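Local coordinates for VapB family protein (Caulobacter crescentus, PDB 5K8J), which inhibits the ribonuclease toxin VapC as the antitoxin of a toxin-antitoxin pair, acting through a flexible protein motif, and binds DNA, at the interface of chains A and B and the interface of chains A and C. Numbering follows the deposited sequence. Chains: chain A/B, VapB family protein; chain C, Ribonuclease VapC.

Contacts 1 and 3 are neighbouring parts of the antitoxin dimer: the centres of their C-alpha atoms lie about 5 Å apart, and A:Thr14 belongs to both. They pack the end of strand 7-13 and strand 21-25 of chain A against the loop and strand 36-42 of chain B, and both recur with the chains exchanged. Contact 2 lies about 43 Å from each of them, where the C-terminal residues of chain A meet VapC. One antitoxin chain thus joins a dimerised N-terminal region to a toxin-binding tail, which fits its two tasks of DNA binding and toxin inhibition.

Contact 1: the interface of chains A and B. Residues chain A 13-14; chain B 33-34, 36.
Across the swapped-hairpin dimer of the AbrB type, A:Lys13, the last residue of strand 7-13, forms an antiparallel beta bridge with B:Glu36, the first of strand 36-42, and reaches over the turn that precedes it. Its ammonium NZ forms a salt bridge and hydrogen bond of 2.7 Å with the OD1 of B:Asp34, which receives it on its anti lone pair, away from the other carboxylate oxygen. The lysine chain leaves with CG anti to the backbone N (chi1 -160°) and bends at chi3, which carries its end at a slant over B:Asp34; its CE packs 3.3 Å from the B:Asp34 CA. B:Asp34 itself has a left-handed backbone conformation (phi 60°, psi 36°). On the other flank, the B:Glu36 side chain crosses the lysine at about a right angle, its OE2 3.9 Å from the A:Lys13 CD. The opposite charges are farther apart, with A:Lys13 NZ 5.8 Å from B:Glu36 OE2, and may add a modest attraction. A weak, bent hydrogen bond of 3.2 Å links the B:Asp34 N to the hydroxyl OG1 of A:Thr14. Together with their two-fold twins, these contacts tie the strand ends of the antitoxin dimer to each other.

Contact 2: the interface of chains A and C. Residues chain A 84-85; chain C 11, 14, 44, 47, 55.
A:Leu85, the final residue of the antitoxin, lies against the PIN-domain toxin between C:Ile11 of helix 7-14 and, opposite, C:Gly44, near the end of helix 35-45, and C:Arg47. With chi1 at 43°, its CG is swung toward C:Ile11 and C:Gly44, and chi2 of 59° then spreads the two methyls between them. CD1 presses on the C:Gly44 CA at 3.4 Å, tighter than usual, and meets the aliphatic CD of C:Arg47. CD2 turns to the C:Ile11 CD1 at 3.7 Å, at a slant. C:Arg47 crosses the leucine at about a right angle, and its NE forms a nearly straight hydrogen bond with the A:Leu85 O that is modelled short, 2.5 Å, though this arginine is poorly ordered. The oxygen lies in the guanidinium plane, whereas NE stands 39° above the carbonyl plane. C:Arg14, also of helix 7-14, turns a guanidinium edge to the leucine, its NH2 3.5 Å from the A:Leu85 CA, while C:Arg55 CG lies over one face. C:Arg55 of helix 52-65 brings its CD within 3.3 Å of the A:Leu85 C, its NE hydrogen-bonded to C:Gly44 O at 2.9 Å. The site seats the antitoxin's C-terminus on VapC; the carboxylate expected there would probably be favoured by these arginines.

Contact 3: the interface of chains A and B. Residues chain A 14, 21, 23; chain B 30-32, 35, 37.
Residues B:Ala30, B:Phe31 and B:Gly32 run in an extended backbone, with the B:Phe31 N-H facing A:Glu21 and the B:Gly32 carbonyl facing A:Thr14. The glutamate chain continues extended beyond CG, which places its carboxylate alongside the loop. There the B:Phe31 N donates a 2.8 Å hydrogen bond to A:Glu21 OE2, approaching on the syn side but 28° out of the carboxylate plane. The carboxylate carbon CD also packs 3.5 Å from the B:Ala30 CB methyl. The other oxygen, OE1, is modelled implausibly close to the B:Phe31 O, so the turn of the carboxylate calls for caution. In A:Thr14, the hydroxyl OG1 lies between the backbone N and the carbonyl carbon (chi1 59°), and from there donates a 2.9 Å hydrogen bond to the B:Gly32 O, in the plane of that carbonyl. The threonine's other branch, CG2, turns to the B:Leu37 CD1 at 3.8 Å, the two side chains crossing at about a right angle. The same leucine methyl meets the A:Val23 CG2 at 4.0 Å, at a slant. Its second methyl, B:Leu37 CD2, sits 3.6 Å above the centre of the B:Phe31 ring, so the leucine links the apolar cluster to the loop that grips the glutamate. The patch lies where strand 21-25 of chain A and the residue following strand 7-13 meet the loop of chain B that leads into strand 36-42, within the intertwined core of the dimer.

Contact 1: the interface of chains A and B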
loop_
_atom_site.group_PDB
_atom_site.type_symbol
_atom_site.label_atom_id
_atom_site.label_comp_id
_atom_site.label_asym_id
_atom_site.label_seq_id
_atom_site.Cartn_x
_atom_site.Cartn_y
_atom_site.Cartn_z
ATOM N N LYS A 13 16.431 -6.934 -0.435
ATOM C CA LYS A 13 17.669 -6.831 -1.180
ATOM C C LYS A 13 18.346 -8.185 -1.113
ATOM O O LYS A 13 18.387 -8.804 -0.047
ATOM C CB LYS A 13 18.567 -5.734 -0.596
ATOM C CG LYS A 13 19.631 -5.207 -1.540
ATOM C CD LYS A 13 20.254 -3.926 -0.983
ATOM C CE LYS A 13 21.703 -3.782 -1.406
ATOM N NZ LYS A 13 22.471 -2.784 -0.607
ATOM N N THR A 14 18.838 -8.658 -2.255
ATOM C CA THR A 14 19.633 -9.874 -2.259
ATOM C C THR A 14 20.775 -9.734 -1.262
ATOM O O THR A 14 21.275 -8.633 -1.019
ATOM C CB THR A 14 20.192 -10.141 -3.660
ATOM O OG1 THR A 14 21.006 -9.036 -4.075
ATOM C CG2 THR A 14 19.066 -10.318 -4.664
ATOM N N ALA B 33 23.813 -8.548 -7.495
ATOM C CA ALA B 33 24.137 -8.137 -6.139
ATOM C C ALA B 33 23.527 -6.772 -5.851
ATOM O O ALA B 33 23.493 -5.891 -6.716
ATOM C CB ALA B 33 25.652 -8.087 -5.950
ATOM N N ASP B 34 23.027 -6.601 -4.636
ATOM C CA ASP B 34 22.520 -5.303 -4.196
ATOM C C ASP B 34 21.375 -4.804 -5.077
ATOM O O ASP B 34 21.246 -3.608 -5.335
ATOM C CB ASP B 34 23.642 -4.263 -4.166
ATOM C CG ASP B 34 24.640 -4.517 -3.069
ATOM O OD1 ASP B 34 24.413 -4.026 -1.944
ATOM O OD2 ASP B 34 25.652 -5.199 -3.333
ATOM N N GLU B 36 17.502 -4.051 -5.492
ATOM C CA GLU B 36 16.304 -3.847 -4.693
ATOM C C GLU B 36 15.168 -4.664 -5.288
ATOM O O GLU B 36 14.920 -4.605 -6.493
ATOM C CB GLU B 36 15.914 -2.372 -4.652
ATOM C CG GLU B 36 16.511 -1.611 -3.478
ATOM C CD GLU B 36 15.953 -2.101 -2.158
ATOM O OE1 GLU B 36 14.722 -2.316 -2.078
ATOM O OE2 GLU B 36 16.745 -2.296 -1.215
#

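Contact 2: the interface of chains A and C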
loop_
_atom_site.group_PDB
_atom_site.type_symbol
_atom_site.label_atom_id
_atom_site.label_comp_id
_atom_site.label_asym_id
_atom_site.label_seq_id
_atom_site.Cartn_x
_atom_site.Cartn_y
_atom_site.Cartn_z
ATOM N N GLY A 84 -26.681 2.592 -6.420
ATOM C CA GLY A 84 -26.115 3.786 -5.804
ATOM C C GLY A 84 -24.593 3.950 -5.650
ATOM O O GLY A 84 -24.175 4.874 -4.941
ATOM N N LEU A 85 -23.745 3.118 -6.264
ATOM C CA LEU A 85 -22.292 3.453 -6.289
ATOM C C LEU A 85 -21.910 4.008 -7.652
ATOM O O LEU A 85 -22.779 4.346 -8.451
ATOM C CB LEU A 85 -21.396 2.254 -5.962
ATOM C CG LEU A 85 -21.779 0.895 -6.621
ATOM C CD1 LEU A 85 -21.829 0.853 -8.156
ATOM C CD2 LEU A 85 -20.878 -0.218 -6.135
ATOM N N ILE C 11 -22.400 0.521 0.571
ATOM C CA ILE C 11 -22.741 1.688 -0.244
ATOM C C ILE C 11 -23.486 2.715 0.586
ATOM O O ILE C 11 -23.200 3.916 0.547
ATOM C CB ILE C 11 -23.577 1.256 -1.463
ATOM C CG1 ILE C 11 -22.696 0.517 -2.461
ATOM C CG2 ILE C 11 -24.231 2.459 -2.132
ATOM C CD1 ILE C 11 -23.496 -0.220 -3.544
ATOM N N ARG C 14 -21.074 4.346 3.031
ATOM C CA ARG C 14 -20.281 5.299 2.270
ATOM C C ARG C 14 -21.045 6.587 2.029
ATOM O O ARG C 14 -20.493 7.690 2.131
ATOM C CB ARG C 14 -19.910 4.692 0.929
ATOM C CG ARG C 14 -18.700 5.365 0.240
ATOM C CD ARG C 14 -19.148 6.438 -0.692
ATOM N NE ARG C 14 -20.189 5.903 -1.560
ATOM C CZ ARG C 14 -19.966 5.181 -2.631
ATOM N NH1 ARG C 14 -18.715 4.928 -3.019
ATOM N NH2 ARG C 14 -20.989 4.746 -3.333
ATOM N N GLY C 44 -17.826 1.537 -9.045
ATOM C CA GLY C 44 -18.925 2.467 -8.900
ATOM C C GLY C 44 -18.480 3.908 -8.920
ATOM O O GLY C 44 -19.251 4.798 -9.280
ATOM N N ARG C 47 -19.054 4.880 -12.401
ATOM C CA ARG C 47 -20.328 4.466 -12.991
ATOM C C ARG C 47 -21.031 5.637 -13.663
ATOM O O ARG C 47 -21.666 5.473 -14.712
ATOM C CB ARG C 47 -21.217 3.843 -11.918
ATOM C CG ARG C 47 -22.472 3.193 -12.447
ATOM C CD ARG C 47 -23.256 2.523 -11.318
ATOM N NE ARG C 47 -23.947 3.512 -10.492
ATOM C CZ ARG C 47 -25.150 4.024 -10.763
ATOM N NH1 ARG C 47 -25.823 3.641 -11.844
ATOM N NH2 ARG C 47 -25.684 4.924 -9.948
ATOM N N ARG C 55 -18.069 9.940 -4.288
ATOM C CA ARG C 55 -17.999 8.499 -4.150
ATOM C C ARG C 55 -16.559 8.065 -3.894
ATOM O O ARG C 55 -16.308 7.175 -3.071
ATOM C CB ARG C 55 -18.583 7.827 -5.404
ATOM C CG ARG C 55 -20.118 7.885 -5.473
ATOM C CD ARG C 55 -20.700 6.826 -6.455
ATOM N NE ARG C 55 -20.250 7.089 -7.822
ATOM C CZ ARG C 55 -20.700 8.080 -8.583
ATOM N NH1 ARG C 55 -21.620 8.928 -8.124
ATOM N NH2 ARG C 55 -20.210 8.243 -9.803
#

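Contact 3: the interface of chains A and B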
loop_
_atom_site.group_PDB
_atom_site.type_symbol
_atom_site.label_atom_id
_atom_site.label_comp_id
_atom_site.label_asym_id
_atom_site.label_seq_id
_atom_site.Cartn_x
_atom_site.Cartn_y
_atom_site.Cartn_z
ATOM N N THR A 14 18.838 -8.658 -2.255
ATOM C CA THR A 14 19.633 -9.874 -2.259
ATOM C C THR A 14 20.775 -9.734 -1.262
ATOM O O THR A 14 21.275 -8.633 -1.019
ATOM C CB THR A 14 20.192 -10.141 -3.660
ATOM O OG1 THR A 14 21.006 -9.036 -4.075
ATOM C CG2 THR A 14 19.066 -10.318 -4.664
ATOM N N GLU A 21 23.541 -16.764 -3.645
ATOM C CA GLU A 21 22.642 -15.663 -3.328
ATOM C C GLU A 21 21.423 -16.165 -2.566
ATOM O O GLU A 21 20.970 -17.296 -2.745
ATOM C CB GLU A 21 22.196 -14.960 -4.611
ATOM C CG GLU A 21 20.991 -14.027 -4.432
ATOM C CD GLU A 21 20.752 -13.143 -5.643
ATOM O OE1 GLU A 21 21.729 -12.551 -6.142
ATOM O OE2 GLU A 21 19.591 -13.048 -6.103
ATOM N N VAL A 23 17.537 -14.596 -0.570
ATOM C CA VAL A 23 16.537 -13.544 -0.429
ATOM C C VAL A 23 15.747 -13.823 0.841
ATOM O O VAL A 23 15.222 -14.928 1.024
ATOM C CB VAL A 23 15.587 -13.471 -1.648
ATOM C CG1 VAL A 23 14.508 -12.395 -1.441
ATOM C CG2 VAL A 23 16.367 -13.181 -2.901
ATOM N N ALA B 30 19.334 -16.193 -9.779
ATOM C CA ALA B 30 19.680 -15.072 -8.925
ATOM C C ALA B 30 19.493 -13.744 -9.644
ATOM O O ALA B 30 19.673 -13.629 -10.860
ATOM C CB ALA B 30 21.129 -15.199 -8.451
ATOM N N PHE B 31 19.119 -12.738 -8.866
ATOM C CA PHE B 31 19.222 -11.358 -9.283
ATOM C C PHE B 31 20.629 -10.850 -8.991
ATOM O O PHE B 31 21.412 -11.483 -8.283
ATOM C CB PHE B 31 18.200 -10.493 -8.547
ATOM C CG PHE B 31 16.785 -10.988 -8.639
ATOM C CD1 PHE B 31 16.291 -11.850 -7.682
ATOM C CD2 PHE B 31 15.938 -10.550 -9.644
ATOM C CE1 PHE B 31 14.997 -12.290 -7.728
ATOM C CE2 PHE B 31 14.624 -10.989 -9.694
ATOM C CZ PHE B 31 14.158 -11.860 -8.732
ATOM N N GLY B 32 20.953 -9.688 -9.522
ATOM C CA GLY B 32 22.288 -9.178 -9.267
ATOM C C GLY B 32 22.585 -8.955 -7.795
ATOM O O GLY B 32 21.723 -9.138 -6.930
ATOM N N VAL B 35 20.538 -5.716 -5.552
ATOM C CA VAL B 35 19.372 -5.348 -6.350
ATOM C C VAL B 35 18.188 -5.187 -5.406
ATOM O O VAL B 35 17.927 -6.061 -4.573
ATOM C CB VAL B 35 19.086 -6.405 -7.428
ATOM C CG1 VAL B 35 17.802 -6.086 -8.192
ATOM C CG2 VAL B 35 20.254 -6.518 -8.380
ATOM N N LEU B 37 14.476 -5.417 -4.442
ATOM C CA LEU B 37 13.422 -6.327 -4.892
ATOM C C LEU B 37 12.078 -5.993 -4.270
ATOM O O LEU B 37 11.989 -5.529 -3.131
ATOM C CB LEU B 37 13.760 -7.773 -4.540
ATOM C CG LEU B 37 15.060 -8.338 -5.084
ATOM C CD1 LEU B 37 15.361 -9.684 -4.461
ATOM C CD2 LEU B 37 15.035 -8.451 -6.606
#